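Local coordinates for protein serine racemase (Enterococcus faecalis, PDB 4ECL) that belongs to the alanine racemase family and joins a TIM-barrel N-terminal domain to a mostly beta C-terminal domain in its cytoplasmic part, at residues A[30-35]-A[58-63]; A[101-106]-A[123-128]; A[159-164]-A[177-182]; A[196-201]-A[215-220]. All blocks are in the same frame, centred on the assembly; numbering follows the deposited sequence.

Contact 1: A[30-35]-A[58-63]; sequences KCELMA and VSSFAV
Glu32 and Met34 of strand 32-35 lean over Ser59, Ser60 and Ala62, linking two neighbouring parallel strands of the alanine racemase TIM barrel. The strands diverge by 33°. Two backbone hydrogen bonds on Ala35 join them: Ala35 N gives to Ser60 O (2.9 Å) and Ala35 O receives from Ala62 N (3.0 Å). This sets Ala35 beside Phe61 on the sheet face covered by helix 46-55, where Ala35 CB lies obliquely to the phenyl ring, 3.8 Å from CD1 of Phe61. Val58 CG1 touches the same methyl, and Leu53 of the helix packs against all three side chains.

On the other face, the selenomethionine Met34 has CG anti to its backbone N (chi1 -175°) and crosses to the second strand. Its SE rests 3.9 Å from Ala62 CB, and a bend at chi3 returns CE to within 3.3 Å of Ser60 OG. That hydroxyl is hydrogen-bonded to Glu80 on the next strand.

Glu32 stretches out instead of folding back. Ser59 OG donates to its OE2 across 2.8 Å, approaching from above the carboxylate plane, 45° out of it. Ahead of the backbone bonds, a water joins the two segments: it donates to Glu32 OE2 and to Leu33 O (2.7 Å), and accepts from Ser59 N at 3.0 Å.

Contact 2: A[101-106]-A[123-128]; sequences TQTLID and HIKIDT
Thr101 meets His123 through its methyl: CG2, anti to the backbone N, lies obliquely to the imidazole, 3.5 Å from CD2 of His123. The ring's ND1 is hydrogen-bonded to His200 NE2, which ties it across the barrel interior. Gln102 starts its side chain away from the partner strand, but its carbonyl O accepts His123 N at 3.0 Å. Its amide is well anchored: NE2 donates to Thr103 O (2.9 Å), which lies near the amide plane, and also to Gly85 O, while OE1 pairs with Thr87 OG1.

Thr103 sets CG2 against Lys125 CB at 3.7 Å, and its hydroxyl bonds to Ile83 O on the preceding strand. Its CA makes a CA-H...O contact of 3.3 Å with His123 O, the same oxygen that takes the straight bond from Leu104 N (2.8 Å, 167°). Leu104 O then accepts Lys125 N at 3.2 Å, and Leu104 CD1 packs on Ile124 CB (4.2 Å) on the opposite face from Thr103 and His123. Past this point the chain turns into helix 107-114, whose N-terminus Asp106 caps. Strand 101-104, that helix and strand 120-127 form a beta-alpha-beta unit, the repeating element of the TIM barrel.

Contact 3: A[159-164]-A[177-182]; sequences THLCAA and KQIGSF
Leu161 lies opposite Gln178 and Thr159 opposite Phe182, with CA atoms 6.8 Å apart in the first pair and 7.5 Å in the second, as the irregular segment 159-164 passes segment 177-182 of helix 169-191 in the reverse direction. Gln178 carries the polar part of the contact. Its CG is anti to the carbonyl carbon (chi1 -77°) and the chain beyond is extended, which delivers the terminal amide to the loop backbone. There OE1 accepts Cys162 N at 2.8 Å in a nearly straight bond (170°) that lies in the carbonyl plane, on a lone pair. The other end of the amide, NE2, donates to His160 O over 2.9 Å at a more bent 138°, and also bonds to Thr128 OG1. A water adds to the grip on OE1, donating to it at 2.6 Å while accepting Ala163 N at 2.8 Å.

Apolar contacts accompany the amide. Leu161 CD2 crosses obliquely over Gln178 CB (3.9 Å) and continues onto Ile179 CG1; further along the helix, Thr159 places CG2 obliquely to the Phe182 ring, 3.5 Å from CD1 of Phe182. Its hydroxyl, turned anti to the backbone N, reaches Ile126 O and Thr128 OG1. Cys162 also packs on Gly264 of the second subunit.

The buried amide thus faces an N-H with its oxygen and a carbonyl with its nitrogen. This polarity fixes its rotation: turning it over would set acceptor against acceptor and donor against donor, and the Gln178 side chain stands in for backbone pairing between loop and helix.

Contact 4: A[196-201]-A[215-220]; sequences IPKVHI and CDYIRV
His200 is gripped by Arg219 and Tyr217 in the buried half of this contact. The Arg219 side chain, bent at chi3, crosses that of His200 at about a right angle, the two flat groups 59° apart, and donates from NH1 to ND1 of His200 at 2.8 Å; the bond lies in the guanidinium plane but 23° out of the ring plane. Tyr217 turns its edge toward the face of His200 in an offset edge-to-face pair, with ring centroids 5.4 Å apart and planes at 88°. Away from the rings, Cys215 SG packs on Ile201 CD1 at 3.6 Å.

Asp216 and Val199 exchange bonds at the start of the strands. Val199 O accepts Asp216 N at 2.7 Å, and Val199 N gives to Asp216 OD2 at the same length, on the anti side of the carboxylate.

The rest is looser. The strand axes come no nearer than 6.4 Å, and a water bridges Ile201 N and Tyr217 O. Toward solvent, the exposed Lys198 lays CD beside Tyr217 OH, a hydroxyl bonded to Glu80, and a second water links its NZ to Asp216 O.

This splayed junction joins the last two strands of the TIM barrel, the second of which closes it by pairing with the first, 32-36.

All four contacts belong to one barrel and follow one another along the chain. Contacts 1 and 4 are the nearest pair, with centres about 9 Å apart: strand 217-220 borders strand 32-36, and Met34 N meets Ile218 O at 2.8 Å. Contact 2 reaches contact 4 across the interior, His123 ND1 lying 3.0 Å from His200 NE2. Contact 3 joins the loop at the end of strand 152-158 to the outer helix 169-191, and touches contacts 2 and 4: Thr159 OG1 is 2.7 Å from Ile126 O, and Thr159 O is 3.0 Å from Arg219 NH2. Contact 1 does not touch contacts 2 or 3. A sulfate ion, probably from the crystallisation liquor, lies about 6 Å from the His160 side chain.

Contact 1: A[30-35]-A[58-63]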
loop_
_atom_site.group_PDB
_atom_site.type_symbol
_atom_site.label_atom_id
_atom_site.label_comp_id
_atom_site.label_asym_id
_atom_site.label_seq_id
_atom_site.Cartn_x
_atom_site.Cartn_y
_atom_site.Cartn_z
ATOM N N LYS A 30 17.117 12.411 31.218
ATOM C CA LYS A 30 16.786 11.035 31.582
ATOM C C LYS A 30 15.641 10.460 30.744
ATOM O O LYS A 30 15.323 9.278 30.843
ATOM C CB LYS A 30 16.455 10.948 33.072
ATOM C CG LYS A 30 16.564 9.551 33.661
ATOM C CD LYS A 30 16.610 9.613 35.174
ATOM C CE LYS A 30 15.414 10.368 35.731
ATOM N NZ LYS A 30 14.146 9.607 35.568
ATOM N N CYS A 31 15.032 11.303 29.916
ATOM C CA CYS A 31 13.979 10.867 29.020
ATOM C C CYS A 31 14.587 10.223 27.777
ATOM O O CYS A 31 15.493 10.776 27.137
ATOM C CB CYS A 31 13.083 12.044 28.633
ATOM S SG CYS A 31 11.687 11.579 27.576
ATOM N N GLU A 32 14.084 9.046 27.438
ATOM C CA GLU A 32 14.648 8.262 26.348
ATOM C C GLU A 32 13.808 8.336 25.067
ATOM O O GLU A 32 12.573 8.355 25.102
ATOM C CB GLU A 32 14.826 6.810 26.793
ATOM C CG GLU A 32 15.837 6.042 25.983
ATOM C CD GLU A 32 15.910 4.582 26.381
ATOM O OE1 GLU A 32 15.565 4.262 27.543
ATOM O OE2 GLU A 32 16.303 3.756 25.525
ATOM N N LEU A 33 14.492 8.392 23.933
ATOM C CA LEU A 33 13.820 8.387 22.647
ATOM C C LEU A 33 13.308 6.978 22.341
ATOM O O LEU A 33 14.087 6.021 22.300
ATOM C CB LEU A 33 14.783 8.893 21.553
ATOM C CG LEU A 33 14.177 9.214 20.188
ATOM C CD1 LEU A 33 15.037 10.239 19.433
ATOM C CD2 LEU A 33 14.004 7.939 19.351
HETATM N N MSE A 34 11.993 6.845 22.160
HETATM C CA MSE A 34 11.433 5.567 21.705
HETATM C C MSE A 34 11.050 5.681 20.236
HETATM O O MSE A 34 10.055 6.328 19.879
HETATM C CB MSE A 34 10.220 5.129 22.536
HETATM C CG MSE A 34 9.717 3.747 22.138
HETATM SE SE MSE A 34 8.194 3.108 23.166
HETATM C CE MSE A 34 9.128 2.441 24.750
ATOM N N ALA A 35 11.853 5.063 19.380
ATOM C CA ALA A 35 11.677 5.235 17.960
ATOM C C ALA A 35 10.524 4.346 17.507
ATOM O O ALA A 35 10.551 3.127 17.690
ATOM C CB ALA A 35 12.961 4.887 17.229
ATOM N N VAL A 58 20.179 4.688 19.646
ATOM C CA VAL A 58 18.788 4.547 20.071
ATOM C C VAL A 58 18.656 3.175 20.717
ATOM O O VAL A 58 19.107 2.177 20.154
ATOM C CB VAL A 58 17.813 4.659 18.886
ATOM C CG1 VAL A 58 16.387 4.334 19.321
ATOM C CG2 VAL A 58 17.898 6.047 18.248
ATOM N N SER A 59 18.058 3.124 21.906
ATOM C CA SER A 59 17.975 1.871 22.649
ATOM C C SER A 59 16.549 1.481 23.060
ATOM O O SER A 59 16.352 0.736 24.021
ATOM C CB SER A 59 18.878 1.950 23.876
ATOM O OG SER A 59 18.789 3.239 24.455
ATOM N N SER A 60 15.567 1.984 22.322
ATOM C CA SER A 60 14.160 1.687 22.575
ATOM C C SER A 60 13.314 1.836 21.305
ATOM O O SER A 60 13.366 2.872 20.633
ATOM C CB SER A 60 13.632 2.611 23.673
ATOM O OG SER A 60 12.386 2.167 24.167
ATOM N N PHE A 61 12.530 0.805 20.986
ATOM C CA PHE A 61 11.707 0.788 19.767
ATOM C C PHE A 61 10.254 0.385 20.051
ATOM O O PHE A 61 9.984 -0.409 20.955
ATOM C CB PHE A 61 12.317 -0.154 18.707
ATOM C CG PHE A 61 13.711 0.229 18.312
ATOM C CD1 PHE A 61 13.925 1.175 17.328
ATOM C CD2 PHE A 61 14.803 -0.305 18.975
ATOM C CE1 PHE A 61 15.209 1.565 16.997
ATOM C CE2 PHE A 61 16.088 0.077 18.653
ATOM C CZ PHE A 61 16.294 1.012 17.658
ATOM N N ALA A 62 9.333 0.950 19.272
ATOM C CA ALA A 62 7.916 0.600 19.332
ATOM C C ALA A 62 7.468 0.046 17.975
ATOM O O ALA A 62 7.805 0.609 16.932
ATOM C CB ALA A 62 7.100 1.821 19.679
ATOM N N VAL A 63 6.711 -1.051 17.990
ATOM C CA VAL A 63 6.141 -1.610 16.767
ATOM C C VAL A 63 4.657 -1.816 16.982
ATOM O O VAL A 63 4.184 -1.754 18.116
ATOM C CB VAL A 63 6.755 -2.968 16.430
ATOM C CG1 VAL A 63 8.155 -2.790 15.871
ATOM C CG2 VAL A 63 6.777 -3.847 17.664
HETATM O O HOH W 1 16.680 5.563 22.971
#

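Contact 2: A[101-106]-A[123-128]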
loop_
_atom_site.group_PDB
_atom_site.type_symbol
_atom_site.label_atom_id
_atom_site.label_comp_id
_atom_site.label_asym_id
_atom_site.label_seq_id
_atom_site.Cartn_x
_atom_site.Cartn_y
_atom_site.Cartn_z
ATOM N N THR A 101 8.287 -6.596 24.768
ATOM C CA THR A 101 7.456 -5.985 25.796
ATOM C C THR A 101 6.066 -5.788 25.207
ATOM O O THR A 101 5.941 -5.238 24.103
ATOM C CB THR A 101 8.029 -4.621 26.247
ATOM O OG1 THR A 101 9.383 -4.793 26.685
ATOM C CG2 THR A 101 7.212 -4.050 27.389
ATOM N N GLN A 102 5.034 -6.251 25.924
ATOM C CA GLN A 102 3.661 -6.227 25.420
ATOM C C GLN A 102 2.806 -5.136 26.054
ATOM O O GLN A 102 2.863 -4.921 27.268
ATOM C CB GLN A 102 2.998 -7.589 25.635
ATOM C CG GLN A 102 1.534 -7.637 25.239
ATOM C CD GLN A 102 1.327 -7.352 23.773
ATOM O OE1 GLN A 102 2.063 -7.863 22.928
ATOM N NE2 GLN A 102 0.334 -6.523 23.456
ATOM N N THR A 103 2.010 -4.443 25.240
ATOM C CA THR A 103 1.045 -3.486 25.785
ATOM C C THR A 103 -0.166 -4.209 26.389
ATOM O O THR A 103 -0.790 -5.044 25.733
ATOM C CB THR A 103 0.523 -2.527 24.711
ATOM O OG1 THR A 103 1.573 -1.643 24.298
ATOM C CG2 THR A 103 -0.653 -1.709 25.241
ATOM N N LEU A 104 -0.493 -3.884 27.641
ATOM C CA LEU A 104 -1.714 -4.384 28.272
ATOM C C LEU A 104 -2.896 -3.521 27.842
ATOM O O LEU A 104 -3.084 -2.407 28.332
ATOM C CB LEU A 104 -1.570 -4.384 29.799
ATOM C CG LEU A 104 -0.425 -5.264 30.294
ATOM C CD1 LEU A 104 -0.363 -5.279 31.812
ATOM C CD2 LEU A 104 -0.586 -6.682 29.740
ATOM N N ILE A 105 -3.699 -4.039 26.927
ATOM C CA ILE A 105 -4.720 -3.221 26.299
ATOM C C ILE A 105 -5.987 -3.079 27.127
ATOM O O ILE A 105 -6.727 -2.111 26.941
ATOM C CB ILE A 105 -5.085 -3.746 24.911
ATOM C CG1 ILE A 105 -5.674 -5.158 25.015
ATOM C CG2 ILE A 105 -3.863 -3.687 23.995
ATOM C CD1 ILE A 105 -6.386 -5.617 23.753
ATOM N N ASP A 106 -6.232 -4.056 28.010
ATOM C CA ASP A 106 -7.264 -3.969 29.054
ATOM C C ASP A 106 -7.153 -5.088 30.116
ATOM O O ASP A 106 -6.312 -5.983 30.011
ATOM C CB ASP A 106 -8.681 -3.855 28.464
ATOM C CG ASP A 106 -9.244 -5.183 27.976
ATOM O OD1 ASP A 106 -8.537 -6.209 27.997
ATOM O OD2 ASP A 106 -10.420 -5.191 27.553
ATOM N N HIS A 123 3.903 -3.045 29.326
ATOM C CA HIS A 123 3.538 -1.682 29.699
ATOM C C HIS A 123 2.026 -1.641 29.707
ATOM O O HIS A 123 1.387 -2.094 28.748
ATOM C CB HIS A 123 4.041 -0.643 28.697
ATOM C CG HIS A 123 5.511 -0.398 28.756
ATOM N ND1 HIS A 123 6.085 0.773 28.303
ATOM C CD2 HIS A 123 6.532 -1.169 29.200
ATOM C CE1 HIS A 123 7.394 0.713 28.470
ATOM N NE2 HIS A 123 7.692 -0.455 29.011
ATOM N N ILE A 124 1.443 -1.110 30.780
ATOM C CA ILE A 124 -0.011 -1.007 30.823
ATOM C C ILE A 124 -0.447 0.279 30.132
ATOM O O ILE A 124 0.162 1.331 30.314
ATOM C CB ILE A 124 -0.576 -1.104 32.266
ATOM C CG1 ILE A 124 -2.093 -0.913 32.260
ATOM C CG2 ILE A 124 0.085 -0.077 33.172
ATOM C CD1 ILE A 124 -2.779 -1.341 33.596
ATOM N N LYS A 125 -1.486 0.183 29.314
ATOM C CA LYS A 125 -1.985 1.348 28.614
ATOM C C LYS A 125 -3.195 1.896 29.332
ATOM O O LYS A 125 -4.064 1.143 29.774
ATOM C CB LYS A 125 -2.336 1.012 27.149
ATOM C CG LYS A 125 -2.769 2.240 26.349
ATOM C CD LYS A 125 -2.640 2.066 24.844
ATOM C CE LYS A 125 -2.834 3.414 24.137
ATOM N NZ LYS A 125 -2.556 3.362 22.670
ATOM N N ILE A 126 -3.265 3.210 29.456
ATOM C CA ILE A 126 -4.423 3.811 30.100
ATOM C C ILE A 126 -5.196 4.604 29.068
ATOM O O ILE A 126 -4.628 5.439 28.379
ATOM C CB ILE A 126 -4.012 4.785 31.227
ATOM C CG1 ILE A 126 -3.000 4.139 32.180
ATOM C CG2 ILE A 126 -5.242 5.252 31.998
ATOM C CD1 ILE A 126 -3.603 3.054 33.064
ATOM N N ASP A 127 -6.490 4.351 28.953
ATOM C CA ASP A 127 -7.299 5.154 28.048
ATOM C C ASP A 127 -7.652 6.449 28.756
ATOM O O ASP A 127 -8.338 6.429 29.786
ATOM C CB ASP A 127 -8.571 4.399 27.630
ATOM C CG ASP A 127 -9.596 5.300 26.941
ATOM O OD1 ASP A 127 -9.211 6.364 26.406
ATOM O OD2 ASP A 127 -10.799 4.942 26.929
ATOM N N THR A 128 -7.196 7.577 28.219
ATOM C CA THR A 128 -7.509 8.854 28.854
ATOM C C THR A 128 -8.460 9.723 28.034
ATOM O O THR A 128 -8.639 10.899 28.338
ATOM C CB THR A 128 -6.236 9.658 29.194
ATOM O OG1 THR A 128 -5.402 9.759 28.031
ATOM C CG2 THR A 128 -5.461 8.960 30.290
#

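Contact 3: A[159-164]-A[177-182]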
loop_
_atom_site.group_PDB
_atom_site.type_symbol
_atom_site.label_atom_id
_atom_site.label_comp_id
_atom_site.label_asym_id
_atom_site.label_seq_id
_atom_site.Cartn_x
_atom_site.Cartn_y
_atom_site.Cartn_z
ATOM N N THR A 159 -0.179 6.473 27.916
ATOM C CA THR A 159 -1.411 6.851 27.235
ATOM C C THR A 159 -1.106 7.585 25.924
ATOM O O THR A 159 0.037 7.958 25.670
ATOM C CB THR A 159 -2.329 7.699 28.154
ATOM O OG1 THR A 159 -3.654 7.778 27.593
ATOM C CG2 THR A 159 -1.746 9.095 28.369
ATOM N N HIS A 160 -2.118 7.762 25.080
ATOM C CA HIS A 160 -1.962 8.496 23.831
ATOM C C HIS A 160 -2.826 9.745 23.860
ATOM O O HIS A 160 -3.993 9.684 24.251
ATOM C CB HIS A 160 -2.383 7.633 22.633
ATOM C CG HIS A 160 -1.249 6.905 21.977
ATOM N ND1 HIS A 160 -0.782 5.689 22.428
ATOM C CD2 HIS A 160 -0.488 7.225 20.902
ATOM C CE1 HIS A 160 0.215 5.287 21.658
ATOM N NE2 HIS A 160 0.415 6.203 20.726
ATOM N N LEU A 161 -2.260 10.873 23.436
ATOM C CA LEU A 161 -3.017 12.117 23.334
ATOM C C LEU A 161 -3.750 12.202 22.000
ATOM O O LEU A 161 -3.194 11.874 20.950
ATOM C CB LEU A 161 -2.096 13.316 23.508
ATOM C CG LEU A 161 -1.300 13.316 24.809
ATOM C CD1 LEU A 161 -0.240 14.442 24.797
ATOM C CD2 LEU A 161 -2.245 13.452 26.011
ATOM N N CYS A 162 -5.003 12.645 22.046
ATOM C CA CYS A 162 -5.818 12.737 20.840
ATOM C C CYS A 162 -5.417 13.840 19.882
ATOM O O CYS A 162 -5.455 13.653 18.672
ATOM C CB CYS A 162 -7.280 12.939 21.208
ATOM S SG CYS A 162 -8.036 11.455 21.847
ATOM N N ALA A 163 -5.071 15.000 20.418
ATOM C CA ALA A 163 -4.974 16.202 19.595
ATOM C C ALA A 163 -3.855 17.131 20.044
ATOM O O ALA A 163 -4.040 18.348 20.120
ATOM C CB ALA A 163 -6.312 16.945 19.613
ATOM N N ALA A 164 -2.693 16.558 20.332
ATOM C CA ALA A 164 -1.558 17.342 20.782
ATOM C C ALA A 164 -1.035 18.199 19.633
ATOM O O ALA A 164 -0.253 19.127 19.849
ATOM C CB ALA A 164 -0.461 16.429 21.315
ATOM N N LYS A 177 -6.951 17.824 29.824
ATOM C CA LYS A 177 -7.708 16.938 30.700
ATOM C C LYS A 177 -7.225 15.497 30.534
ATOM O O LYS A 177 -7.286 14.720 31.478
ATOM C CB LYS A 177 -9.228 17.086 30.536
ATOM C CG LYS A 177 -9.774 16.752 29.164
ATOM C CD LYS A 177 -11.295 16.970 29.087
ATOM C CE LYS A 177 -11.654 18.315 28.442
ATOM N NZ LYS A 177 -13.039 18.330 27.879
ATOM N N GLN A 178 -6.713 15.145 29.352
ATOM C CA GLN A 178 -6.136 13.812 29.173
ATOM C C GLN A 178 -4.937 13.642 30.088
ATOM O O GLN A 178 -4.769 12.614 30.741
ATOM C CB GLN A 178 -5.700 13.569 27.725
ATOM C CG GLN A 178 -6.838 13.274 26.780
ATOM C CD GLN A 178 -6.367 12.595 25.512
ATOM O OE1 GLN A 178 -6.334 13.201 24.446
ATOM N NE2 GLN A 178 -6.004 11.320 25.626
ATOM N N ILE A 179 -4.102 14.668 30.126
ATOM C CA ILE A 179 -2.915 14.662 30.970
ATOM C C ILE A 179 -3.293 14.644 32.454
ATOM O O ILE A 179 -2.735 13.869 33.246
ATOM C CB ILE A 179 -2.038 15.869 30.634
ATOM C CG1 ILE A 179 -1.578 15.759 29.164
ATOM C CG2 ILE A 179 -0.871 15.982 31.610
ATOM C CD1 ILE A 179 -1.046 17.050 28.599
ATOM N N GLY A 180 -4.253 15.486 32.820
ATOM C CA GLY A 180 -4.738 15.536 34.189
ATOM C C GLY A 180 -5.285 14.194 34.651
ATOM O O GLY A 180 -4.988 13.735 35.761
ATOM N N SER A 181 -6.085 13.558 33.802
ATOM C CA SER A 181 -6.672 12.264 34.126
ATOM C C SER A 181 -5.574 11.242 34.341
ATOM O O SER A 181 -5.671 10.387 35.214
ATOM C CB SER A 181 -7.569 11.778 32.987
ATOM O OG SER A 181 -8.515 12.768 32.638
ATOM N N PHE A 182 -4.530 11.327 33.526
ATOM C CA PHE A 182 -3.461 10.346 33.582
ATOM C C PHE A 182 -2.723 10.385 34.923
ATOM O O PHE A 182 -2.442 9.348 35.523
ATOM C CB PHE A 182 -2.476 10.559 32.427
ATOM C CG PHE A 182 -1.416 9.511 32.348
ATOM C CD1 PHE A 182 -1.700 8.261 31.819
ATOM C CD2 PHE A 182 -0.137 9.770 32.798
ATOM C CE1 PHE A 182 -0.722 7.287 31.744
ATOM C CE2 PHE A 182 0.840 8.801 32.731
ATOM C CZ PHE A 182 0.550 7.558 32.207
HETATM O O HOH W 2 -5.462 15.333 23.170
#

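Contact 4: A[196-201]-A[215-220]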
loop_
_atom_site.group_PDB
_atom_site.type_symbol
_atom_site.label_atom_id
_atom_site.label_comp_id
_atom_site.label_asym_id
_atom_site.label_seq_id
_atom_site.Cartn_x
_atom_site.Cartn_y
_atom_site.Cartn_z
ATOM N N ILE A 196 5.555 3.808 40.940
ATOM C CA ILE A 196 5.276 3.967 39.516
ATOM C C ILE A 196 6.453 3.532 38.631
ATOM O O ILE A 196 7.604 3.877 38.901
ATOM C CB ILE A 196 4.901 5.437 39.207
ATOM C CG1 ILE A 196 3.859 5.940 40.210
ATOM C CG2 ILE A 196 4.397 5.600 37.776
ATOM C CD1 ILE A 196 2.586 5.107 40.252
ATOM N N PRO A 197 6.169 2.757 37.573
ATOM C CA PRO A 197 7.203 2.411 36.583
ATOM C C PRO A 197 7.484 3.558 35.600
ATOM O O PRO A 197 7.089 4.698 35.860
ATOM C CB PRO A 197 6.588 1.221 35.848
ATOM C CG PRO A 197 5.116 1.461 35.930
ATOM C CD PRO A 197 4.892 2.075 37.300
ATOM N N LYS A 198 8.164 3.264 34.491
ATOM C CA LYS A 198 8.434 4.276 33.476
ATOM C C LYS A 198 7.149 4.818 32.857
ATOM O O LYS A 198 6.189 4.079 32.622
ATOM C CB LYS A 198 9.363 3.723 32.391
ATOM C CG LYS A 198 10.681 3.203 32.946
ATOM C CD LYS A 198 11.677 2.891 31.838
ATOM C CE LYS A 198 13.063 2.636 32.411
ATOM N NZ LYS A 198 14.095 2.674 31.332
ATOM N N VAL A 199 7.136 6.119 32.601
ATOM C CA VAL A 199 5.953 6.789 32.077
ATOM C C VAL A 199 6.188 7.336 30.669
ATOM O O VAL A 199 7.250 7.901 30.384
ATOM C CB VAL A 199 5.551 7.958 32.995
ATOM C CG1 VAL A 199 4.451 8.793 32.367
ATOM C CG2 VAL A 199 5.119 7.436 34.380
ATOM N N HIS A 200 5.198 7.182 29.791
ATOM C CA HIS A 200 5.218 7.923 28.539
ATOM C C HIS A 200 3.825 8.338 28.073
ATOM O O HIS A 200 2.872 7.595 28.200
ATOM C CB HIS A 200 6.036 7.210 27.446
ATOM C CG HIS A 200 5.704 5.757 27.258
ATOM N ND1 HIS A 200 5.030 5.284 26.152
ATOM C CD2 HIS A 200 6.004 4.668 28.007
ATOM C CE1 HIS A 200 4.907 3.970 26.238
ATOM N NE2 HIS A 200 5.483 3.572 27.359
ATOM N N ILE A 201 3.733 9.549 27.546
ATOM C CA ILE A 201 2.466 10.193 27.228
ATOM C C ILE A 201 2.568 10.785 25.823
ATOM O O ILE A 201 1.577 10.880 25.094
ATOM C CB ILE A 201 2.213 11.344 28.248
ATOM C CG1 ILE A 201 1.934 10.770 29.634
ATOM C CG2 ILE A 201 1.053 12.250 27.841
ATOM C CD1 ILE A 201 2.172 11.790 30.745
ATOM N N CYS A 215 8.520 12.864 31.196
ATOM C CA CYS A 215 8.292 11.423 31.141
ATOM C C CYS A 215 9.591 10.655 30.927
ATOM O O CYS A 215 10.658 11.252 30.777
ATOM C CB CYS A 215 7.285 11.082 30.032
ATOM S SG CYS A 215 5.743 12.039 30.145
ATOM N N ASP A 216 9.503 9.327 30.904
ATOM C CA ASP A 216 10.700 8.501 30.741
ATOM C C ASP A 216 10.966 8.121 29.286
ATOM O O ASP A 216 12.084 7.751 28.930
ATOM C CB ASP A 216 10.581 7.252 31.606
ATOM C CG ASP A 216 10.390 7.596 33.064
ATOM O OD1 ASP A 216 11.399 7.907 33.730
ATOM O OD2 ASP A 216 9.226 7.595 33.525
ATOM N N TYR A 217 9.923 8.187 28.462
ATOM C CA TYR A 217 10.064 8.010 27.027
ATOM C C TYR A 217 9.247 9.038 26.278
ATOM O O TYR A 217 8.198 9.499 26.752
ATOM C CB TYR A 217 9.534 6.654 26.558
ATOM C CG TYR A 217 10.198 5.428 27.119
ATOM C CD1 TYR A 217 11.396 4.957 26.600
ATOM C CD2 TYR A 217 9.591 4.704 28.128
ATOM C CE1 TYR A 217 11.983 3.811 27.102
ATOM C CE2 TYR A 217 10.161 3.562 28.625
ATOM C CZ TYR A 217 11.356 3.119 28.119
ATOM O OH TYR A 217 11.903 1.970 28.637
ATOM N N ILE A 218 9.718 9.351 25.076
ATOM C CA ILE A 218 8.883 9.979 24.075
ATOM C C ILE A 218 8.905 9.084 22.839
ATOM O O ILE A 218 9.981 8.720 22.342
ATOM C CB ILE A 218 9.366 11.404 23.753
ATOM C CG1 ILE A 218 9.253 12.263 25.020
ATOM C CG2 ILE A 218 8.549 12.000 22.624
ATOM C CD1 ILE A 218 9.710 13.688 24.856
ATOM N N ARG A 219 7.715 8.712 22.381
ATOM C CA ARG A 219 7.532 7.836 21.221
ATOM C C ARG A 219 7.529 8.695 19.968
ATOM O O ARG A 219 6.520 9.309 19.628
ATOM C CB ARG A 219 6.185 7.095 21.305
ATOM C CG ARG A 219 5.972 6.244 22.557
ATOM C CD ARG A 219 4.557 5.658 22.634
ATOM N NE ARG A 219 3.518 6.690 22.545
ATOM C CZ ARG A 219 2.915 7.260 23.592
ATOM N NH1 ARG A 219 3.242 6.910 24.826
ATOM N NH2 ARG A 219 1.980 8.188 23.408
ATOM N N VAL A 220 8.645 8.740 19.261
ATOM C CA VAL A 220 8.708 9.623 18.104
ATOM C C VAL A 220 8.467 8.895 16.782
ATOM O O VAL A 220 9.133 7.908 16.455
ATOM C CB VAL A 220 10.014 10.463 18.092
ATOM C CG1 VAL A 220 10.064 11.352 19.324
ATOM C CG2 VAL A 220 11.217 9.559 18.087
HETATM O O HOH W 3 13.738 5.501 29.911
HETATM O O HOH W 4 6.070 11.077 26.917
#